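Local coordinates for putative enoyl-CoA hydratase/isomerase (Bordetella parapertussis, PDB 3ISA), which probably acts on acyl-CoA thioesters as a hydratase or isomerase of the crotonase superfamily, at residues 7-12 with 37-42; 86-91 with 144-149; 170-173 with 179-182. All coordinates share one frame; numbering follows the deposited sequence.

Interaction 1 of 3, residues 7-12 with 37-42; sequences LPLAIE and EALIDG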
loop_
_atom_site.group_PDB
_atom_site.type_symbol
_atom_site.label_atom_id
_atom_site.label_comp_id
_atom_site.label_asym_id
_atom_site.label_seq_id
_atom_site.Cartn_x
_atom_site.Cartn_y
_atom_site.Cartn_z
ATOM N N LEU D 7 -18.471 -25.340 31.372
ATOM C CA LEU D 7 -18.629 -23.979 30.941
ATOM C C LEU D 7 -17.249 -23.320 31.064
ATOM O O LEU D 7 -16.999 -22.618 32.042
ATOM C CB LEU D 7 -19.663 -23.273 31.827
ATOM C CG LEU D 7 -20.130 -21.857 31.462
ATOM C CD1 LEU D 7 -21.061 -21.892 30.236
ATOM C CD2 LEU D 7 -20.796 -21.193 32.660
ATOM N N PRO D 8 -16.346 -23.563 30.085
ATOM C CA PRO D 8 -15.014 -22.934 30.151
ATOM C C PRO D 8 -15.060 -21.417 29.909
ATOM O O PRO D 8 -14.110 -20.708 30.247
ATOM C CB PRO D 8 -14.232 -23.638 29.032
ATOM C CG PRO D 8 -15.274 -24.034 28.050
ATOM C CD PRO D 8 -16.479 -24.421 28.891
ATOM N N LEU D 9 -16.161 -20.947 29.322
ATOM C CA LEU D 9 -16.409 -19.520 29.120
ATOM C C LEU D 9 -17.779 -19.118 29.668
ATOM O O LEU D 9 -18.813 -19.586 29.167
ATOM C CB LEU D 9 -16.349 -19.173 27.623
ATOM C CG LEU D 9 -16.597 -17.688 27.334
ATOM C CD1 LEU D 9 -15.461 -16.844 27.894
ATOM C CD2 LEU D 9 -16.815 -17.436 25.832
ATOM N N ALA D 10 -17.794 -18.233 30.661
ATOM C CA ALA D 10 -19.061 -17.702 31.168
ATOM C C ALA D 10 -19.333 -16.402 30.456
ATOM O O ALA D 10 -18.424 -15.575 30.301
ATOM C CB ALA D 10 -19.001 -17.465 32.665
ATOM N N ILE D 11 -20.573 -16.213 30.014
ATOM C CA ILE D 11 -20.959 -14.952 29.380
ATOM C C ILE D 11 -22.132 -14.301 30.134
ATOM O O ILE D 11 -23.202 -14.892 30.260
ATOM C CB ILE D 11 -21.278 -15.087 27.864
ATOM C CG1 ILE D 11 -20.170 -15.853 27.111
ATOM C CG2 ILE D 11 -21.532 -13.677 27.246
ATOM C CD1 ILE D 11 -20.567 -16.300 25.664
ATOM N N GLU D 12 -21.895 -13.108 30.664
ATOM C CA GLU D 12 -22.947 -12.296 31.261
ATOM C C GLU D 12 -23.410 -11.278 30.223
ATOM O O GLU D 12 -22.608 -10.498 29.709
ATOM C CB GLU D 12 -22.437 -11.580 32.515
ATOM C CG GLU D 12 -23.431 -10.581 33.111
ATOM C CD GLU D 12 -22.786 -9.561 34.063
ATOM O OE1 GLU D 12 -21.782 -9.886 34.734
ATOM O OE2 GLU D 12 -23.296 -8.425 34.141
ATOM N N GLU D 37 -12.882 -21.763 20.753
ATOM C CA GLU D 37 -14.122 -21.835 19.964
ATOM C C GLU D 37 -15.329 -21.157 20.639
ATOM O O GLU D 37 -16.136 -20.520 19.970
ATOM C CB GLU D 37 -14.462 -23.267 19.547
ATOM C CG GLU D 37 -13.484 -23.906 18.557
ATOM C CD GLU D 37 -13.191 -23.068 17.306
ATOM O OE1 GLU D 37 -14.132 -22.581 16.643
ATOM O OE2 GLU D 37 -11.992 -22.928 16.977
ATOM N N ALA D 38 -15.431 -21.297 21.959
ATOM C CA ALA D 38 -16.455 -20.626 22.749
ATOM C C ALA D 38 -16.329 -19.097 22.693
ATOM O O ALA D 38 -17.342 -18.384 22.621
ATOM C CB ALA D 38 -16.379 -21.102 24.195
ATOM N N LEU D 39 -15.089 -18.607 22.743
ATOM C CA LEU D 39 -14.810 -17.185 22.630
ATOM C C LEU D 39 -15.170 -16.657 21.244
ATOM O O LEU D 39 -15.797 -15.629 21.126
ATOM C CB LEU D 39 -13.344 -16.906 22.935
ATOM C CG LEU D 39 -13.054 -16.841 24.447
ATOM C CD1 LEU D 39 -11.568 -17.168 24.733
ATOM C CD2 LEU D 39 -13.459 -15.508 25.050
ATOM N N ILE D 40 -14.794 -17.391 20.207
ATOM C CA ILE D 40 -15.122 -17.013 18.847
ATOM C C ILE D 40 -16.646 -16.930 18.642
ATOM O O ILE D 40 -17.130 -15.941 18.086
ATOM C CB ILE D 40 -14.458 -17.988 17.826
ATOM C CG1 ILE D 40 -12.942 -17.704 17.748
ATOM C CG2 ILE D 40 -15.062 -17.819 16.459
ATOM C CD1 ILE D 40 -12.121 -18.726 16.985
ATOM N N ASP D 41 -17.370 -17.967 19.090
ATOM C CA ASP D 41 -18.830 -17.979 19.033
ATOM C C ASP D 41 -19.460 -16.791 19.771
ATOM O O ASP D 41 -20.339 -16.110 19.220
ATOM C CB ASP D 41 -19.359 -19.315 19.565
ATOM C CG ASP D 41 -19.097 -20.477 18.605
ATOM O OD1 ASP D 41 -18.688 -20.229 17.444
ATOM O OD2 ASP D 41 -19.303 -21.641 19.002
ATOM N N GLY D 42 -18.992 -16.535 21.002
ATOM C CA GLY D 42 -19.492 -15.432 21.822
ATOM C C GLY D 42 -19.243 -14.061 21.205
ATOM O O GLY D 42 -20.146 -13.218 21.171
#
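Leu9 and Ile11 face the helical turn 37-42 from an outermost strand of this chain's sheet that runs nearly parallel to it, the two short axes inclined by 20° and 9.2 Å apart at their closest. The CA atoms draw nearest where Leu9 meets Ala38. Leu9 does most of the touching, and its CB and both methyls all take part. Its CB stands 3.9 Å from Ala38 CB, so the two residues meet close to their backbones. With CG anti to the backbone N (chi1 -180°), the branch is carried forward onto the helix: Leu9 CD2 rests on the backbone of Ala38, 3.4 Å from Ala38 O, while Leu9 CD1 lies 3.7 Å from Leu39 CD2. The carbonyl under that CD2 methyl is already engaged inside the helix, accepting the amide of Gly42. The two leucine side chains cross at about a right angle, and Leu39, whose CB bond does not aim at the strand, still brings its CD2 methyl close to both methyls of Leu9. Ile11 reaches Gly42, one helical turn on from Ala38, with CD1 alone, 4.1 Å from Gly42 CA, meeting bare backbone. Phe20 of the neighbouring strand 17-22 also packs on both Leu9 and Ile11. The side chains that meet are all apolar, and one methyl also rests on a carbonyl, which suggests that close packing and exclusion of water, rather than directed polar bonds, hold helix 33-48 to strand 9-13.

Interaction 2 of 3, residues 86-91 with 144-149; sequences RIEMLL and TRRFRD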
loop_
_atom_site.group_PDB
_atom_site.type_symbol
_atom_site.label_atom_id
_atom_site.label_comp_id
_atom_site.label_asym_id
_atom_site.label_seq_id
_atom_site.Cartn_x
_atom_site.Cartn_y
_atom_site.Cartn_z
ATOM N N ARG D 86 -6.776 -20.598 14.877
ATOM C CA ARG D 86 -8.046 -20.200 15.475
ATOM C C ARG D 86 -7.852 -19.125 16.563
ATOM O O ARG D 86 -8.655 -18.206 16.667
ATOM C CB ARG D 86 -8.835 -21.428 15.968
ATOM C CG ARG D 86 -9.265 -22.426 14.840
ATOM C CD ARG D 86 -10.214 -21.801 13.811
ATOM N NE ARG D 86 -11.572 -21.678 14.356
ATOM C CZ ARG D 86 -12.546 -20.952 13.806
ATOM N NH1 ARG D 86 -12.310 -20.260 12.694
ATOM N NH2 ARG D 86 -13.755 -20.919 14.362
ATOM N N ILE D 87 -6.788 -19.243 17.358
ATOM C CA ILE D 87 -6.416 -18.180 18.303
ATOM C C ILE D 87 -6.197 -16.852 17.559
ATOM O O ILE D 87 -6.790 -15.839 17.919
ATOM C CB ILE D 87 -5.192 -18.578 19.186
ATOM C CG1 ILE D 87 -5.619 -19.630 20.225
ATOM C CG2 ILE D 87 -4.615 -17.358 19.912
ATOM C CD1 ILE D 87 -4.457 -20.352 20.925
ATOM N N GLU D 88 -5.388 -16.854 16.499
ATOM C CA GLU D 88 -5.166 -15.596 15.751
ATOM C C GLU D 88 -6.456 -15.060 15.118
ATOM O O GLU D 88 -6.670 -13.851 15.096
ATOM C CB GLU D 88 -4.052 -15.749 14.703
ATOM C CG GLU D 88 -3.727 -14.478 13.852
ATOM C CD GLU D 88 -3.267 -13.246 14.674
ATOM O OE1 GLU D 88 -3.064 -13.338 15.904
ATOM O OE2 GLU D 88 -3.111 -12.161 14.075
ATOM N N MET D 89 -7.322 -15.956 14.631
ATOM C CA MET D 89 -8.599 -15.537 14.082
ATOM C C MET D 89 -9.456 -14.851 15.181
ATOM O O MET D 89 -10.051 -13.794 14.951
ATOM C CB MET D 89 -9.309 -16.696 13.368
ATOM C CG MET D 89 -8.621 -17.107 12.020
ATOM S SD MET D 89 -9.320 -18.582 11.197
ATOM C CE MET D 89 -10.777 -17.865 10.480
ATOM N N LEU D 90 -9.445 -15.426 16.380
ATOM C CA LEU D 90 -10.102 -14.833 17.535
ATOM C C LEU D 90 -9.530 -13.447 17.870
ATOM O O LEU D 90 -10.298 -12.487 18.052
ATOM C CB LEU D 90 -9.992 -15.751 18.759
ATOM C CG LEU D 90 -10.477 -15.122 20.080
ATOM C CD1 LEU D 90 -11.987 -14.755 20.066
ATOM C CD2 LEU D 90 -10.105 -15.999 21.287
ATOM N N LEU D 91 -8.204 -13.343 17.923
ATOM C CA LEU D 91 -7.544 -12.074 18.277
ATOM C C LEU D 91 -7.904 -10.964 17.274
ATOM O O LEU D 91 -8.152 -9.817 17.644
ATOM C CB LEU D 91 -6.023 -12.285 18.373
ATOM C CG LEU D 91 -5.573 -13.294 19.430
ATOM C CD1 LEU D 91 -4.070 -13.532 19.345
ATOM C CD2 LEU D 91 -5.996 -12.818 20.820
ATOM N N THR D 144 2.547 -10.150 17.277
ATOM C CA THR D 144 3.783 -9.368 17.238
ATOM C C THR D 144 3.566 -7.918 16.798
ATOM O O THR D 144 3.957 -6.977 17.508
ATOM C CB THR D 144 4.869 -10.089 16.369
ATOM O OG1 THR D 144 5.008 -11.462 16.790
ATOM C CG2 THR D 144 6.208 -9.343 16.473
ATOM N N ARG D 145 2.925 -7.730 15.644
ATOM C CA ARG D 145 2.696 -6.389 15.111
ATOM C C ARG D 145 1.705 -5.590 15.941
ATOM O O ARG D 145 1.871 -4.374 16.087
ATOM C CB ARG D 145 2.193 -6.458 13.671
ATOM C CG ARG D 145 3.253 -6.942 12.681
ATOM C CD ARG D 145 2.808 -6.613 11.269
ATOM N NE ARG D 145 3.718 -7.161 10.259
ATOM C CZ ARG D 145 3.687 -8.407 9.800
ATOM N NH1 ARG D 145 2.793 -9.292 10.281
ATOM N NH2 ARG D 145 4.568 -8.770 8.870
ATOM N N ARG D 146 0.683 -6.265 16.477
ATOM C CA ARG D 146 -0.274 -5.589 17.376
ATOM C C ARG D 146 0.406 -5.095 18.633
ATOM O O ARG D 146 0.134 -3.968 19.090
ATOM C CB ARG D 146 -1.489 -6.466 17.713
ATOM C CG ARG D 146 -2.518 -6.554 16.549
ATOM C CD ARG D 146 -3.828 -7.322 16.938
ATOM N NE ARG D 146 -3.509 -8.651 17.463
ATOM C CZ ARG D 146 -3.353 -9.757 16.732
ATOM N NH1 ARG D 146 -3.552 -9.756 15.414
ATOM N NH2 ARG D 146 -3.031 -10.887 17.337
ATOM N N PHE D 147 1.300 -5.905 19.188
ATOM C CA PHE D 147 2.039 -5.450 20.358
ATOM C C PHE D 147 2.951 -4.266 20.001
ATOM O O PHE D 147 2.982 -3.270 20.727
ATOM C CB PHE D 147 2.793 -6.600 21.012
ATOM C CG PHE D 147 3.483 -6.225 22.299
ATOM C CD1 PHE D 147 2.743 -5.891 23.432
ATOM C CD2 PHE D 147 4.880 -6.227 22.375
ATOM C CE1 PHE D 147 3.391 -5.547 24.626
ATOM C CE2 PHE D 147 5.532 -5.902 23.550
ATOM C CZ PHE D 147 4.792 -5.559 24.676
ATOM N N ARG D 148 3.608 -4.348 18.842
ATOM C CA ARG D 148 4.397 -3.246 18.294
ATOM C C ARG D 148 3.606 -1.928 18.164
ATOM O O ARG D 148 4.082 -0.874 18.589
ATOM C CB ARG D 148 4.990 -3.644 16.940
ATOM C CG ARG D 148 5.776 -2.522 16.251
ATOM C CD ARG D 148 5.794 -2.777 14.767
ATOM N NE ARG D 148 4.467 -2.640 14.171
ATOM C CZ ARG D 148 4.186 -2.997 12.921
ATOM N NH1 ARG D 148 5.142 -3.512 12.143
ATOM N NH2 ARG D 148 2.957 -2.834 12.441
ATOM N N ASP D 149 2.393 -2.013 17.619
ATOM C CA ASP D 149 1.516 -0.859 17.392
ATOM C C ASP D 149 1.167 -0.125 18.682
ATOM O O ASP D 149 0.983 1.093 18.667
ATOM C CB ASP D 149 0.241 -1.291 16.674
ATOM C CG ASP D 149 0.475 -1.628 15.205
ATOM O OD1 ASP D 149 1.593 -1.438 14.681
ATOM O OD2 ASP D 149 -0.479 -2.064 14.549
#
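Glu88 and Arg146 reach toward each other from opposite directions, bridging two helices whose backbones stay well apart, 9.8 Å between Leu91 CA and Arg146 CA. The guanidinium meets the carboxylate end-on: Arg146 NH2 donates to Glu88 OE1 and Arg146 NH1 donates to Glu88 OE2, both at 2.8 Å. Both bonds are nearly straight, 168° and 175°, and each oxygen is approached on its syn side. The acceptors lie close to the guanidinium plane, yet the two flat groups are turned 26° against each other, so the carboxylate is slightly twisted out of a common plane. The Arg146 chain, extended at chi2, bends at chi3, and its NH1/NH2 edge faces the carboxylate. Leu91 comes across Arg146 at about a right angle and lays its CB over one guanidinium face, 3.5 Å from Arg146 NH2; the Leu91 CD1 methyl is equally near that nitrogen. The paired bonds at the edge and the leucine on the face together restrict rotation of the group. Glu88 OE2 also accepts from Gln92 NE2, and Asp220 of helix 217-229 forms a weak, long ion pair with Arg146 NH1. Gln92 would probably help to stabilise the buried carboxylate, and Asp220 weakly the guanidinium. The arrangement is a bidentate, end-on Arg-Glu salt bridge between helices 77-95 and 144-151, buried in the helical part of a crotonase-like fold.

Interaction 3 of 3, residues 170-173 with 179-182; sequences EARR and DCAA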
loop_
_atom_site.group_PDB
_atom_site.type_symbol
_atom_site.label_atom_id
_atom_site.label_comp_id
_atom_site.label_asym_id
_atom_site.label_seq_id
_atom_site.Cartn_x
_atom_site.Cartn_y
_atom_site.Cartn_z
ATOM N N GLU D 170 5.976 -1.434 34.471
ATOM C CA GLU D 170 6.513 -1.376 33.111
ATOM C C GLU D 170 5.405 -1.315 32.074
ATOM O O GLU D 170 5.469 -0.485 31.164
ATOM C CB GLU D 170 7.467 -2.535 32.788
ATOM C CG GLU D 170 8.102 -2.348 31.398
ATOM C CD GLU D 170 9.175 -3.362 31.013
ATOM O OE1 GLU D 170 9.576 -4.203 31.851
ATOM O OE2 GLU D 170 9.618 -3.301 29.839
ATOM N N ALA D 171 4.385 -2.170 32.227
ATOM C CA ALA D 171 3.213 -2.149 31.328
ATOM C C ALA D 171 2.564 -0.760 31.246
ATOM O O ALA D 171 2.222 -0.293 30.153
ATOM C CB ALA D 171 2.200 -3.205 31.757
ATOM N N ARG D 172 2.447 -0.083 32.392
ATOM C CA ARG D 172 1.927 1.285 32.435
ATOM C C ARG D 172 2.830 2.304 31.723
ATOM O O ARG D 172 2.336 3.096 30.910
ATOM C CB ARG D 172 1.607 1.730 33.877
ATOM C CG ARG D 172 0.506 2.796 33.943
ATOM C CD ARG D 172 0.753 3.852 35.025
ATOM N NE ARG D 172 0.290 3.433 36.346
ATOM C CZ ARG D 172 1.073 2.952 37.311
ATOM N NH1 ARG D 172 0.544 2.602 38.476
ATOM N NH2 ARG D 172 2.381 2.821 37.124
ATOM N N ARG D 173 4.134 2.253 32.026
ATOM C CA ARG D 173 5.115 3.144 31.410
ATOM C C ARG D 173 5.103 3.090 29.881
ATOM O O ARG D 173 5.083 4.137 29.231
ATOM C CB ARG D 173 6.513 2.853 31.957
ATOM C CG ARG D 173 6.872 3.673 33.197
ATOM C CD ARG D 173 7.719 2.888 34.200
ATOM N NE ARG D 173 8.680 1.980 33.572
ATOM C CZ ARG D 173 9.147 0.873 34.146
ATOM N NH1 ARG D 173 10.006 0.098 33.500
ATOM N NH2 ARG D 173 8.740 0.527 35.362
ATOM N N ASP D 179 -3.992 2.111 33.044
ATOM C CA ASP D 179 -3.664 2.341 34.430
ATOM C C ASP D 179 -3.702 1.027 35.168
ATOM O O ASP D 179 -4.187 0.009 34.651
ATOM C CB ASP D 179 -4.648 3.327 35.075
ATOM C CG ASP D 179 -3.956 4.286 36.034
ATOM O OD1 ASP D 179 -3.248 3.816 36.958
ATOM O OD2 ASP D 179 -4.113 5.511 35.849
ATOM N N CYS D 180 -3.168 1.061 36.382
ATOM C CA CYS D 180 -3.297 -0.028 37.310
ATOM C C CYS D 180 -4.520 0.225 38.170
ATOM O O CYS D 180 -4.833 1.372 38.491
ATOM C CB CYS D 180 -2.033 -0.155 38.147
ATOM S SG CYS D 180 -0.637 -0.606 37.108
ATOM N N ALA D 181 -5.230 -0.844 38.510
ATOM C CA ALA D 181 -6.458 -0.729 39.281
ATOM C C ALA D 181 -6.733 -2.030 40.005
ATOM O O ALA D 181 -6.719 -3.108 39.398
ATOM C CB ALA D 181 -7.635 -0.362 38.381
ATOM N N ALA D 182 -6.975 -1.915 41.311
ATOM C CA ALA D 182 -7.367 -3.049 42.139
ATOM C C ALA D 182 -8.703 -3.582 41.632
ATOM O O ALA D 182 -9.488 -2.832 41.038
ATOM C CB ALA D 182 -7.476 -2.623 43.610
#
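Arg172 lays one face of its guanidinium against the sulfur of Cys180 and turns its edge to Asp179. Cys180 SG sits over the rim of the group rather than its centre, 3.7 Å from Arg172 NH1, and Cys180 CB lies nearly as close to the same nitrogen. At the edge, Arg172 NE is 3.6 Å from Asp179 OD1, a long salt bridge. The oxygen lies in the guanidinium plane, but the carboxylate is turned almost perpendicular to it, 86° between the planes, and the two side chains run side by side in the same direction. This is therefore a loose ion pair, unlike a two-pronged, coplanar grip. Asp179 OD1 is held more closely from within its own segment: Cys180 N donates to its anti lone pair at 2.8 Å, with an angle of 131°. That bent bond helps to hold the oxygen beside the arginine. On the helix side, bends at chi2 and chi3 turn the Arg172 guanidinium so that its face meets Cys180 SG, and Val177 touches the side chain. Asp169 offers a second weak, long ion pair to Arg172 NH2. Farther out, backbone bonds link Ala171 with Val177 and Ala181 with Cys125 of strand 122-125. The contact is a surface helix-to-strand packing, in which the short helix 168-173 is joined by a short connection to the weakly bonded strand 179-180, outermost in the larger sheet of this chain's crotonase-like fold.

In the fold
Interactions 1, 2 and 3 follow one another along the chain. Interactions 1 and 2 have centres 19 Å apart but touch directly through helices 33-48 and 77-95: Glu37 OE1 forms a salt bridge to Arg86 NH2 at 2.8 Å, and Leu39 and Ile40 pack on Leu90. A continuous path thus leads from strand 9-13 through two helices to helix 144-151. Interaction 3 stands apart, its centre 27 Å from that of interaction 1, although both reach the same six-stranded sheet through its outermost strands, 9-13 and 179-180. Its nearest atoms are about 7 Å from interaction 2. Together the three join helices to the two outermost strands of this chain's sheet and to one another within the crotonase-like fold.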